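Long-range contacts in kojibiose phosphorylase (Gut metagenome, PDB 6W0P), which is a carbohydrate-active enzyme of glycoside hydrolase family 65, with an N-terminal beta-sandwich domain ahead of a largely helical catalytic domain and a small C-terminal domain: residues E151-I157 / I247-N253; V89-K93 / S142-D146; S213-T217 / L274-S278; E170-N176 / Q228-I232. One frame throughout, in Å; residues are numbered along the deposited sequence.

Contact 1: E151-I157 / I247-N253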
loop_
_atom_site.group_PDB
_atom_site.type_symbol
_atom_site.label_atom_id
_atom_site.label_comp_id
_atom_site.label_asym_id
_atom_site.label_seq_id
_atom_site.Cartn_x
_atom_site.Cartn_y
_atom_site.Cartn_z
ATOM N N GLU A 151 -29.235 28.262 -7.697
ATOM C CA GLU A 151 -28.223 29.255 -7.254
ATOM C C GLU A 151 -28.689 29.940 -5.967
ATOM O O GLU A 151 -27.814 30.484 -5.267
ATOM C CB GLU A 151 -27.983 30.294 -8.345
ATOM C CG GLU A 151 -27.621 29.689 -9.693
ATOM C CD GLU A 151 -28.794 29.459 -10.639
ATOM O OE1 GLU A 151 -29.999 29.552 -10.208
ATOM O OE2 GLU A 151 -28.510 29.164 -11.812
ATOM N N ASN A 152 -29.994 29.932 -5.669
ATOM C CA ASN A 152 -30.571 30.663 -4.515
ATOM C C ASN A 152 -30.794 29.764 -3.299
ATOM O O ASN A 152 -31.207 28.600 -3.465
ATOM C CB ASN A 152 -31.909 31.304 -4.843
ATOM C CG ASN A 152 -31.839 32.187 -6.065
ATOM O OD1 ASN A 152 -30.760 32.663 -6.407
ATOM N ND2 ASN A 152 -32.981 32.407 -6.698
ATOM N N ALA A 153 -30.625 30.374 -2.119
ATOM C CA ALA A 153 -30.933 29.842 -0.769
ATOM C C ALA A 153 -31.638 30.941 0.024
ATOM O O ALA A 153 -31.323 32.128 -0.178
ATOM C CB ALA A 153 -29.668 29.409 -0.062
ATOM N N TYR A 154 -32.530 30.569 0.922
ATOM C CA TYR A 154 -33.331 31.526 1.713
ATOM C C TYR A 154 -33.267 31.140 3.185
ATOM O O TYR A 154 -33.266 29.924 3.534
ATOM C CB TYR A 154 -34.769 31.525 1.202
ATOM C CG TYR A 154 -34.848 31.594 -0.301
ATOM C CD1 TYR A 154 -34.340 32.684 -0.985
ATOM C CD2 TYR A 154 -35.419 30.568 -1.040
ATOM C CE1 TYR A 154 -34.398 32.750 -2.364
ATOM C CE2 TYR A 154 -35.488 30.624 -2.421
ATOM C CZ TYR A 154 -35.002 31.730 -3.088
ATOM O OH TYR A 154 -35.047 31.770 -4.451
ATOM N N GLN A 155 -33.277 32.157 4.037
ATOM C CA GLN A 155 -33.252 31.980 5.502
ATOM C C GLN A 155 -34.189 33.013 6.097
ATOM O O GLN A 155 -34.161 34.155 5.642
ATOM C CB GLN A 155 -31.840 32.162 6.050
ATOM C CG GLN A 155 -31.717 31.879 7.537
ATOM C CD GLN A 155 -30.306 32.143 7.993
ATOM O OE1 GLN A 155 -29.733 33.193 7.699
ATOM N NE2 GLN A 155 -29.728 31.173 8.688
ATOM N N MET A 156 -34.983 32.600 7.064
ATOM C CA MET A 156 -35.887 33.482 7.811
ATOM C C MET A 156 -35.611 33.241 9.291
ATOM O O MET A 156 -35.490 32.072 9.694
ATOM C CB MET A 156 -37.353 33.206 7.482
ATOM C CG MET A 156 -38.300 34.225 8.073
ATOM S SD MET A 156 -40.002 34.031 7.497
ATOM C CE MET A 156 -40.453 32.389 8.080
ATOM N N ILE A 157 -35.449 34.337 10.031
ATOM C CA ILE A 157 -35.173 34.359 11.489
ATOM C C ILE A 157 -36.231 35.257 12.135
ATOM O O ILE A 157 -36.323 36.443 11.750
ATOM C CB ILE A 157 -33.744 34.860 11.770
ATOM C CG1 ILE A 157 -32.701 34.116 10.936
ATOM C CG2 ILE A 157 -33.444 34.764 13.254
ATOM C CD1 ILE A 157 -31.370 34.822 10.846
ATOM N N ILE A 247 -36.796 38.644 10.086
ATOM C CA ILE A 247 -35.978 39.122 8.940
ATOM C C ILE A 247 -35.828 37.944 7.967
ATOM O O ILE A 247 -35.750 36.792 8.444
ATOM C CB ILE A 247 -34.634 39.672 9.450
ATOM C CG1 ILE A 247 -33.763 40.221 8.322
ATOM C CG2 ILE A 247 -33.882 38.645 10.270
ATOM C CD1 ILE A 247 -32.544 40.989 8.828
ATOM N N THR A 248 -35.818 38.217 6.660
ATOM C CA THR A 248 -35.555 37.205 5.607
ATOM C C THR A 248 -34.217 37.513 4.942
ATOM O O THR A 248 -34.042 38.654 4.492
ATOM C CB THR A 248 -36.696 37.171 4.590
ATOM O OG1 THR A 248 -37.863 36.950 5.373
ATOM C CG2 THR A 248 -36.512 36.104 3.535
ATOM N N ARG A 249 -33.314 36.534 4.924
ATOM C CA ARG A 249 -32.052 36.569 4.153
ATOM C C ARG A 249 -32.225 35.818 2.823
ATOM O O ARG A 249 -32.561 34.605 2.859
ATOM C CB ARG A 249 -30.920 35.918 4.945
ATOM C CG ARG A 249 -29.554 36.250 4.375
ATOM C CD ARG A 249 -28.562 35.125 4.517
ATOM N NE ARG A 249 -28.355 34.702 5.897
ATOM C CZ ARG A 249 -27.185 34.670 6.513
ATOM N NH1 ARG A 249 -26.102 35.096 5.897
ATOM N NH2 ARG A 249 -27.087 34.189 7.742
ATOM N N TYR A 250 -31.972 36.519 1.713
ATOM C CA TYR A 250 -31.844 35.965 0.344
ATOM C C TYR A 250 -30.359 35.788 0.036
ATOM O O TYR A 250 -29.575 36.745 0.255
ATOM C CB TYR A 250 -32.513 36.893 -0.667
ATOM C CG TYR A 250 -33.959 37.165 -0.346
ATOM C CD1 TYR A 250 -34.305 38.185 0.519
ATOM C CD2 TYR A 250 -34.985 36.388 -0.871
ATOM C CE1 TYR A 250 -35.629 38.452 0.832
ATOM C CE2 TYR A 250 -36.317 36.628 -0.547
ATOM C CZ TYR A 250 -36.643 37.674 0.303
ATOM O OH TYR A 250 -37.927 37.988 0.641
ATOM N N VAL A 251 -29.981 34.598 -0.423
ATOM C CA VAL A 251 -28.590 34.274 -0.852
ATOM C C VAL A 251 -28.604 33.817 -2.321
ATOM O O VAL A 251 -29.525 33.107 -2.698
ATOM C CB VAL A 251 -27.974 33.212 0.077
ATOM C CG1 VAL A 251 -26.537 32.882 -0.295
ATOM C CG2 VAL A 251 -28.063 33.635 1.534
ATOM N N THR A 252 -27.622 34.260 -3.109
ATOM C CA THR A 252 -27.304 33.750 -4.464
ATOM C C THR A 252 -25.807 33.426 -4.512
ATOM O O THR A 252 -25.018 34.245 -4.070
ATOM C CB THR A 252 -27.775 34.711 -5.556
ATOM O OG1 THR A 252 -29.201 34.758 -5.489
ATOM C CG2 THR A 252 -27.336 34.276 -6.935
ATOM N N ASN A 253 -25.468 32.206 -4.935
ATOM C CA ASN A 253 -24.084 31.705 -5.090
ATOM C C ASN A 253 -23.916 31.390 -6.573
ATOM O O ASN A 253 -24.724 30.572 -7.100
ATOM C CB ASN A 253 -23.834 30.519 -4.158
ATOM C CG ASN A 253 -23.941 30.907 -2.700
ATOM O OD1 ASN A 253 -23.202 31.765 -2.226
ATOM N ND2 ASN A 253 -24.852 30.303 -1.975
HETATM O O HOH W 1 -26.692 28.193 -3.662
#

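Contact 2: V89-K93 / S142-D146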
loop_
_atom_site.group_PDB
_atom_site.type_symbol
_atom_site.label_atom_id
_atom_site.label_comp_id
_atom_site.label_asym_id
_atom_site.label_seq_id
_atom_site.Cartn_x
_atom_site.Cartn_y
_atom_site.Cartn_z
ATOM N N VAL A 89 -18.602 28.432 1.099
ATOM C CA VAL A 89 -19.126 29.585 1.873
ATOM C C VAL A 89 -20.276 29.112 2.768
ATOM O O VAL A 89 -21.274 28.578 2.258
ATOM C CB VAL A 89 -19.508 30.745 0.936
ATOM C CG1 VAL A 89 -20.516 30.334 -0.138
ATOM C CG2 VAL A 89 -19.987 31.959 1.719
ATOM N N ASN A 90 -20.128 29.305 4.075
ATOM C CA ASN A 90 -21.247 29.167 5.047
ATOM C C ASN A 90 -22.136 30.418 4.939
ATOM O O ASN A 90 -21.691 31.480 5.411
ATOM C CB ASN A 90 -20.709 28.979 6.470
ATOM C CG ASN A 90 -21.812 28.869 7.502
ATOM O OD1 ASN A 90 -22.982 29.084 7.188
ATOM N ND2 ASN A 90 -21.446 28.507 8.725
ATOM N N PHE A 91 -23.303 30.322 4.287
ATOM C CA PHE A 91 -24.181 31.489 3.974
ATOM C C PHE A 91 -25.407 31.493 4.889
ATOM O O PHE A 91 -26.302 32.307 4.671
ATOM C CB PHE A 91 -24.575 31.504 2.498
ATOM C CG PHE A 91 -25.168 30.226 1.962
ATOM C CD1 PHE A 91 -26.453 29.829 2.313
ATOM C CD2 PHE A 91 -24.451 29.435 1.073
ATOM C CE1 PHE A 91 -26.985 28.651 1.821
ATOM C CE2 PHE A 91 -24.996 28.268 0.566
ATOM C CZ PHE A 91 -26.262 27.881 0.933
ATOM N N PHE A 92 -25.452 30.600 5.878
ATOM C CA PHE A 92 -26.548 30.531 6.882
ATOM C C PHE A 92 -26.041 31.014 8.241
ATOM O O PHE A 92 -26.862 31.175 9.169
ATOM C CB PHE A 92 -27.099 29.106 6.977
ATOM C CG PHE A 92 -28.015 28.670 5.852
ATOM C CD1 PHE A 92 -28.939 29.539 5.288
ATOM C CD2 PHE A 92 -28.007 27.357 5.411
ATOM C CE1 PHE A 92 -29.798 29.110 4.287
ATOM C CE2 PHE A 92 -28.872 26.928 4.420
ATOM C CZ PHE A 92 -29.764 27.806 3.857
ATOM N N LYS A 93 -24.735 31.269 8.344
ATOM C CA LYS A 93 -24.071 31.649 9.614
ATOM C C LYS A 93 -24.673 32.940 10.176
ATOM O O LYS A 93 -24.785 33.942 9.448
ATOM C CB LYS A 93 -22.567 31.839 9.438
ATOM C CG LYS A 93 -21.843 32.103 10.751
ATOM C CD LYS A 93 -20.355 31.989 10.627
ATOM C CE LYS A 93 -19.646 32.569 11.835
ATOM N NZ LYS A 93 -18.181 32.584 11.650
ATOM N N SER A 142 -35.674 29.324 9.933
ATOM C CA SER A 142 -36.260 28.583 8.796
ATOM C C SER A 142 -35.298 28.695 7.612
ATOM O O SER A 142 -34.710 29.780 7.445
ATOM C CB SER A 142 -37.644 29.109 8.500
ATOM O OG SER A 142 -38.450 29.058 9.675
ATOM N N ARG A 143 -35.083 27.606 6.866
ATOM C CA ARG A 143 -34.306 27.695 5.608
ATOM C C ARG A 143 -34.776 26.713 4.525
ATOM O O ARG A 143 -35.418 25.662 4.810
ATOM C CB ARG A 143 -32.800 27.622 5.880
ATOM C CG ARG A 143 -32.314 26.473 6.743
ATOM C CD ARG A 143 -30.930 26.784 7.288
ATOM N NE ARG A 143 -30.088 25.593 7.291
ATOM C CZ ARG A 143 -28.976 25.420 8.008
ATOM N NH1 ARG A 143 -28.548 26.365 8.819
ATOM N NH2 ARG A 143 -28.309 24.276 7.922
ATOM N N LEU A 144 -34.432 27.113 3.306
ATOM C CA LEU A 144 -34.785 26.513 2.003
ATOM C C LEU A 144 -33.561 26.602 1.087
ATOM O O LEU A 144 -32.882 27.641 1.093
ATOM C CB LEU A 144 -35.907 27.328 1.353
ATOM C CG LEU A 144 -37.291 27.311 1.983
ATOM C CD1 LEU A 144 -38.147 28.387 1.327
ATOM C CD2 LEU A 144 -37.975 25.965 1.825
ATOM N N LEU A 145 -33.335 25.575 0.283
ATOM C CA LEU A 145 -32.583 25.688 -0.981
ATOM C C LEU A 145 -33.620 25.660 -2.109
ATOM O O LEU A 145 -34.503 24.790 -2.076
ATOM C CB LEU A 145 -31.552 24.556 -1.069
ATOM C CG LEU A 145 -30.576 24.449 0.101
ATOM C CD1 LEU A 145 -29.546 23.361 -0.150
ATOM C CD2 LEU A 145 -29.862 25.765 0.366
ATOM N N ASP A 146 -33.570 26.631 -3.018
ATOM C CA ASP A 146 -34.521 26.747 -4.160
ATOM C C ASP A 146 -34.293 25.550 -5.084
ATOM O O ASP A 146 -33.166 25.393 -5.542
ATOM C CB ASP A 146 -34.326 28.066 -4.908
ATOM C CG ASP A 146 -35.480 28.460 -5.811
ATOM O OD1 ASP A 146 -36.003 27.588 -6.553
ATOM O OD2 ASP A 146 -35.835 29.659 -5.791
#

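Contact 3: S213-T217 / L274-S278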
loop_
_atom_site.group_PDB
_atom_site.type_symbol
_atom_site.label_atom_id
_atom_site.label_comp_id
_atom_site.label_asym_id
_atom_site.label_seq_id
_atom_site.Cartn_x
_atom_site.Cartn_y
_atom_site.Cartn_z
ATOM N N SER A 213 -20.740 34.767 -3.694
ATOM C CA SER A 213 -21.849 34.649 -2.726
ATOM C C SER A 213 -22.343 36.046 -2.383
ATOM O O SER A 213 -21.512 36.853 -1.901
ATOM C CB SER A 213 -21.426 33.922 -1.486
ATOM O OG SER A 213 -22.556 33.735 -0.646
ATOM N N VAL A 214 -23.630 36.305 -2.632
ATOM C CA VAL A 214 -24.262 37.624 -2.348
ATOM C C VAL A 214 -25.523 37.421 -1.503
ATOM O O VAL A 214 -26.286 36.470 -1.768
ATOM C CB VAL A 214 -24.568 38.385 -3.649
ATOM C CG1 VAL A 214 -23.285 38.804 -4.362
ATOM C CG2 VAL A 214 -25.464 37.579 -4.575
ATOM N N MET A 215 -25.733 38.294 -0.524
ATOM C CA MET A 215 -26.979 38.300 0.266
ATOM C C MET A 215 -27.543 39.718 0.363
ATOM O O MET A 215 -26.825 40.688 0.110
ATOM C CB MET A 215 -26.757 37.736 1.666
ATOM C CG MET A 215 -25.840 38.553 2.514
ATOM S SD MET A 215 -25.907 37.910 4.188
ATOM C CE MET A 215 -24.522 38.754 4.950
ATOM N N ARG A 216 -28.826 39.775 0.674
ATOM C CA ARG A 216 -29.580 40.999 1.012
ATOM C C ARG A 216 -30.798 40.548 1.813
ATOM O O ARG A 216 -31.090 39.327 1.781
ATOM C CB ARG A 216 -30.028 41.726 -0.254
ATOM C CG ARG A 216 -31.159 41.015 -0.971
ATOM C CD ARG A 216 -31.388 41.608 -2.333
ATOM N NE ARG A 216 -32.201 42.810 -2.286
ATOM C CZ ARG A 216 -31.855 43.973 -2.825
ATOM N NH1 ARG A 216 -30.670 44.121 -3.404
ATOM N NH2 ARG A 216 -32.679 45.006 -2.747
ATOM N N THR A 217 -31.500 41.486 2.448
ATOM C CA THR A 217 -32.540 41.192 3.472
ATOM C C THR A 217 -33.696 42.168 3.246
ATOM O O THR A 217 -33.583 42.999 2.330
ATOM C CB THR A 217 -31.956 41.211 4.897
ATOM O OG1 THR A 217 -31.782 42.556 5.347
ATOM C CG2 THR A 217 -30.628 40.491 5.007
ATOM N N LEU A 274 -30.112 37.664 -7.191
ATOM C CA LEU A 274 -30.402 38.023 -5.778
ATOM C C LEU A 274 -31.580 39.005 -5.737
ATOM O O LEU A 274 -32.541 38.756 -4.973
ATOM C CB LEU A 274 -29.160 38.652 -5.140
ATOM C CG LEU A 274 -29.324 39.017 -3.664
ATOM C CD1 LEU A 274 -29.609 37.778 -2.819
ATOM C CD2 LEU A 274 -28.104 39.761 -3.148
ATOM N N LYS A 275 -31.508 40.050 -6.569
ATOM C CA LYS A 275 -32.528 41.127 -6.703
ATOM C C LYS A 275 -33.878 40.512 -7.094
ATOM O O LYS A 275 -34.865 40.743 -6.360
ATOM C CB LYS A 275 -32.033 42.191 -7.701
ATOM C CG LYS A 275 -33.012 43.304 -8.041
ATOM C CD LYS A 275 -33.580 44.008 -6.820
ATOM C CE LYS A 275 -34.426 45.217 -7.168
ATOM N NZ LYS A 275 -35.326 45.580 -6.047
ATOM N N GLU A 276 -33.928 39.736 -8.181
ATOM C CA GLU A 276 -35.176 39.055 -8.639
ATOM C C GLU A 276 -35.746 38.243 -7.467
ATOM O O GLU A 276 -36.950 38.382 -7.191
ATOM C CB GLU A 276 -34.928 38.180 -9.875
ATOM C CG GLU A 276 -35.195 38.895 -11.202
ATOM C CD GLU A 276 -34.183 38.683 -12.332
ATOM O OE1 GLU A 276 -34.147 39.542 -13.251
ATOM O OE2 GLU A 276 -33.421 37.667 -12.304
ATOM N N ALA A 277 -34.901 37.485 -6.761
ATOM C CA ALA A 277 -35.322 36.546 -5.691
ATOM C C ALA A 277 -35.912 37.322 -4.511
ATOM O O ALA A 277 -36.873 36.814 -3.886
ATOM C CB ALA A 277 -34.169 35.675 -5.252
ATOM N N SER A 278 -35.383 38.522 -4.256
ATOM C CA SER A 278 -35.765 39.366 -3.099
ATOM C C SER A 278 -37.199 39.881 -3.255
ATOM O O SER A 278 -37.731 40.407 -2.280
ATOM C CB SER A 278 -34.774 40.494 -2.869
ATOM O OG SER A 278 -34.801 41.436 -3.923
#

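Contact 4: E170-N176 / Q228-I232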
loop_
_atom_site.group_PDB
_atom_site.type_symbol
_atom_site.label_atom_id
_atom_site.label_comp_id
_atom_site.label_asym_id
_atom_site.label_seq_id
_atom_site.Cartn_x
_atom_site.Cartn_y
_atom_site.Cartn_z
ATOM N N GLU A 170 -26.172 39.251 13.775
ATOM C CA GLU A 170 -25.172 39.336 12.681
ATOM C C GLU A 170 -25.509 38.252 11.642
ATOM O O GLU A 170 -25.622 37.100 12.045
ATOM C CB GLU A 170 -23.754 39.140 13.219
ATOM C CG GLU A 170 -23.340 40.158 14.272
ATOM C CD GLU A 170 -21.937 39.986 14.849
ATOM O OE1 GLU A 170 -21.238 39.017 14.473
ATOM O OE2 GLU A 170 -21.544 40.810 15.689
ATOM N N LEU A 171 -25.674 38.627 10.373
ATOM C CA LEU A 171 -25.716 37.691 9.227
ATOM C C LEU A 171 -24.334 37.665 8.560
ATOM O O LEU A 171 -23.830 38.748 8.169
ATOM C CB LEU A 171 -26.802 38.105 8.226
ATOM C CG LEU A 171 -28.207 38.338 8.778
ATOM C CD1 LEU A 171 -29.181 38.499 7.628
ATOM C CD2 LEU A 171 -28.649 37.210 9.695
ATOM N N HIS A 172 -23.774 36.460 8.409
ATOM C CA HIS A 172 -22.428 36.225 7.831
ATOM C C HIS A 172 -22.528 35.457 6.505
ATOM O O HIS A 172 -23.360 34.525 6.406
ATOM C CB HIS A 172 -21.562 35.448 8.820
ATOM C CG HIS A 172 -21.275 36.135 10.110
ATOM N ND1 HIS A 172 -20.018 36.109 10.686
ATOM C CD2 HIS A 172 -22.067 36.813 10.965
ATOM C CE1 HIS A 172 -20.051 36.748 11.836
ATOM N NE2 HIS A 172 -21.291 37.193 12.025
ATOM N N LEU A 173 -21.696 35.830 5.530
ATOM C CA LEU A 173 -21.137 34.901 4.519
ATOM C C LEU A 173 -19.680 34.659 4.908
ATOM O O LEU A 173 -18.910 35.640 4.934
ATOM C CB LEU A 173 -21.235 35.496 3.112
ATOM C CG LEU A 173 -22.590 36.074 2.726
ATOM C CD1 LEU A 173 -22.509 36.679 1.339
ATOM C CD2 LEU A 173 -23.688 35.016 2.787
ATOM N N ASP A 174 -19.344 33.416 5.243
ATOM C CA ASP A 174 -18.048 33.010 5.840
ATOM C C ASP A 174 -17.368 32.037 4.885
ATOM O O ASP A 174 -17.853 30.892 4.789
ATOM C CB ASP A 174 -18.248 32.359 7.216
ATOM C CG ASP A 174 -16.958 31.815 7.809
ATOM O OD1 ASP A 174 -15.907 32.085 7.201
ATOM O OD2 ASP A 174 -17.004 31.132 8.876
ATOM N N SER A 175 -16.300 32.453 4.199
ATOM C CA SER A 175 -15.554 31.542 3.299
ATOM C C SER A 175 -14.155 31.276 3.866
ATOM O O SER A 175 -13.264 30.943 3.072
ATOM C CB SER A 175 -15.524 32.049 1.878
ATOM O OG SER A 175 -14.971 31.065 1.006
ATOM N N ASN A 176 -13.998 31.350 5.194
ATOM C CA ASN A 176 -12.759 30.934 5.908
ATOM C C ASN A 176 -12.914 29.488 6.401
ATOM O O ASN A 176 -12.076 29.034 7.215
ATOM C CB ASN A 176 -12.431 31.921 7.038
ATOM C CG ASN A 176 -11.964 33.255 6.487
ATOM O OD1 ASN A 176 -10.991 33.307 5.752
ATOM N ND2 ASN A 176 -12.673 34.328 6.794
ATOM N N GLN A 228 -11.497 39.821 5.201
ATOM C CA GLN A 228 -10.913 38.858 4.237
ATOM C C GLN A 228 -11.824 37.607 4.215
ATOM O O GLN A 228 -11.999 36.951 5.261
ATOM C CB GLN A 228 -9.426 38.667 4.548
ATOM C CG GLN A 228 -9.118 37.729 5.703
ATOM C CD GLN A 228 -9.216 36.278 5.287
ATOM O OE1 GLN A 228 -9.381 35.967 4.106
ATOM N NE2 GLN A 228 -9.130 35.378 6.257
ATOM N N LYS A 229 -12.468 37.360 3.076
ATOM C CA LYS A 229 -13.309 36.161 2.781
ATOM C C LYS A 229 -14.545 36.073 3.692
ATOM O O LYS A 229 -15.141 34.992 3.736
ATOM C CB LYS A 229 -12.457 34.890 2.867
ATOM C CG LYS A 229 -11.330 34.828 1.843
ATOM C CD LYS A 229 -10.821 33.447 1.509
ATOM C CE LYS A 229 -10.613 32.553 2.708
ATOM N NZ LYS A 229 -9.467 32.986 3.529
ATOM N N GLU A 230 -14.951 37.150 4.372
ATOM C CA GLU A 230 -16.251 37.187 5.089
ATOM C C GLU A 230 -16.867 38.590 5.009
ATOM O O GLU A 230 -16.120 39.602 5.084
ATOM C CB GLU A 230 -16.130 36.677 6.532
ATOM C CG GLU A 230 -15.589 37.678 7.525
ATOM C CD GLU A 230 -15.559 37.220 8.978
ATOM O OE1 GLU A 230 -16.133 36.158 9.280
ATOM O OE2 GLU A 230 -14.957 37.943 9.802
ATOM N N VAL A 231 -18.191 38.643 4.860
ATOM C CA VAL A 231 -18.959 39.908 4.991
ATOM C C VAL A 231 -20.037 39.708 6.053
ATOM O O VAL A 231 -20.480 38.582 6.250
ATOM C CB VAL A 231 -19.508 40.373 3.634
ATOM C CG1 VAL A 231 -18.353 40.659 2.689
ATOM C CG2 VAL A 231 -20.488 39.372 3.033
ATOM N N ILE A 232 -20.380 40.780 6.757
ATOM C CA ILE A 232 -21.323 40.759 7.909
ATOM C C ILE A 232 -22.304 41.918 7.730
ATOM O O ILE A 232 -21.864 43.019 7.357
ATOM C CB ILE A 232 -20.565 40.812 9.251
ATOM C CG1 ILE A 232 -19.455 39.762 9.315
ATOM C CG2 ILE A 232 -21.520 40.685 10.427
ATOM C CD1 ILE A 232 -18.618 39.834 10.580
HETATM O O HOH W 2 -14.631 34.008 8.795
#

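Contact 1: E151-I157 / I247-N253
Buried polar groups generally need partners, and two neighbouring strands of a sheet supply most of them here. Residues 152-157 and 247-253 run antiparallel, their axes 4.5 Å apart at closest approach. The hydrogen-bonded pairs close mutual bonds: Ala153 N to Val251 O (3.0 Å) and Val251 N to Ala153 O (2.8 Å), Gln155 N to Arg249 O (2.8 Å) and Arg249 N to Gln155 O (2.6 Å), Ile157 N to Ile247 O (2.9 Å) and Ile247 N to Ile157 O (2.8 Å). Asn253 N extends the series to Glu151 O (2.9 Å). The intervening residues bond outward, Tyr154 to Leu144 and Tyr250 to Arg216.

On the face of Gln155 and Arg249, Gln155 OE1 accepts from both Arg249 NE (2.7 Å) and Arg249 NH2 (2.8 Å). The remaining donors leave the sheet: Gln155 NE2 reaches Phe92 O, Arg249 NH1 reaches His172 O, and Arg249 NH2 also meets Lys93 O. On the other face, Thr252 OG1 donates to Asn152 OD1 (2.8 Å), while Asn152 ND2 donates to Tyr154 OH (3.1 Å), which is also bonded to Asp146. Tyr154 CD1 lies 3.8 Å from Tyr250 CD2 beneath helix 282-300. Two neighbouring strands of the large antiparallel sheet, with one face turned to strand 165-174, are the arrangement of a beta-sandwich.

Contact 2: V89-K93 / S142-D146
An arginine can enter a hydrophobic core if its methylene chain lies on an aromatic ring and its charge is met beyond it. Phe92, with the largest surface buried here, points its CA-to-CB bond toward strand 135-145 and offers a ring face to Arg143. Arg143 CD stands 3.5 Å from the centroid of the Phe92 ring, only 11° off the normal, a CH-pi contact; the guanidinium follows, with Phe92 CD2 3.3 Å from Arg143 NE and over the guanidinium face. The charge is answered outside the pair, by a salt bridge to Asp47 and a cation-pi contact with Phe45. Leu145 supplies the third element: its CD2 lies 4.0 Å from Phe92 CZ and 4.2 Å from Phe91 CZ, so one methyl touches both rings. An Asx turn, in which Asn90 OD1 accepts from Phe92 N (3.2 Å), shapes the loop presenting these rings. The loop leads into strand 94-98 of the five-stranded sheet: a loop-to-strand contact between the two layers of a beta-sandwich.

Contact 3: S213-T217 / L274-S278
Leu274 lays its isobutyl group across Val214, Met215 and the aliphatic part of Arg216, with Leu274 CD2 3.7 Å from Val214 CG2 and 3.6 Å from Met215 C. This is helix-on-sheet packing: helix 263-277 lies against the outer face of the large sheet of the beta-sandwich, on strand 210-217. The strand's alternation sorts its neighbours, for Val214 and Arg216 point toward the helix whereas Met215's CA-to-CB bond leads away, its side chain touching Leu171 and Leu173 of the facing sheet. Arg216 shows how a long polar side chain can serve as a hydrophobic wall, since its CD sits 3.6 Å from Leu274 CG. Farther out, its guanidinium has Lys275 CD over one face, and the two positive charges come within 4.3 Å (Arg216 NH2 to Lys275 NZ); Arg216 NH1 finds its partner in Ser197 on the adjacent strand. Ser278 OG approaches Arg216 NE to 3.4 Å at an angle too poor for a hydrogen bond, and instead donates to Lys275 O at 2.5 Å.

Contact 4: E170-N176 / Q228-I232
The smaller, five-stranded sheet of the N-terminal beta-sandwich pairs strand 165-174 with strand 230-239, and this contact lies where the pairing gives way to turns. Leu173 and Val231 form the antiparallel hydrogen-bonded pair (Leu173 N to Val231 O and Val231 N to Leu173 O, both 3.1 Å), and Ser175 N to Lys229 O (2.8 Å) carries the bonding past the strand. Lys229 has a left-handed backbone in the turn from strand 223-227, which Asn176 binds: Asn176 ND2 donates to Gln228 O (3.1 Å), while Asn176 OD1 accepts from Lys229 NZ (2.7 Å). Asp174 OD1 closes an Asx turn on Asn176 N (2.9 Å). Water 2 joins Glu230 OE1 (2.7 Å) and, weakly, Asp174 OD1 (2.8 Å). On the same face Ile232 CG1 rests 3.9 Å above the centroid of the His172 ring, a CH-pi contact, and His172 NE2 donates to Glu170 OE1 (3.1 Å), a carboxylate that also forms a salt bridge with Lys168. Leu173 CD1 meets Val231 CG2 (3.8 Å) on the opposite face, which packs on Leu200 and Ile198 of the large sheet, as in the inner face of an antiparallel beta-sandwich.

How the contacts relate
Followed from the N terminus, the chain first closes contact 2, returning at 142-146 to the loop 89-93. Contact 1 then opens at 151-157, one strand later, and stays open until 247-253. Contact 4 (170-176 with 228-232) is nested wholly inside it. Contact 3 starts within both loops, at 213-217, and ends beyond them at 274-278, so it crosses contacts 1 and 4. Contacts 1, 2 and 3 share the large sheet, contact 4 builds the facing one, and the loop of contact 2 bridges the two. Contact 3 adds the helix outside. Nested and crossing loops thus join both sheets and the outer helix.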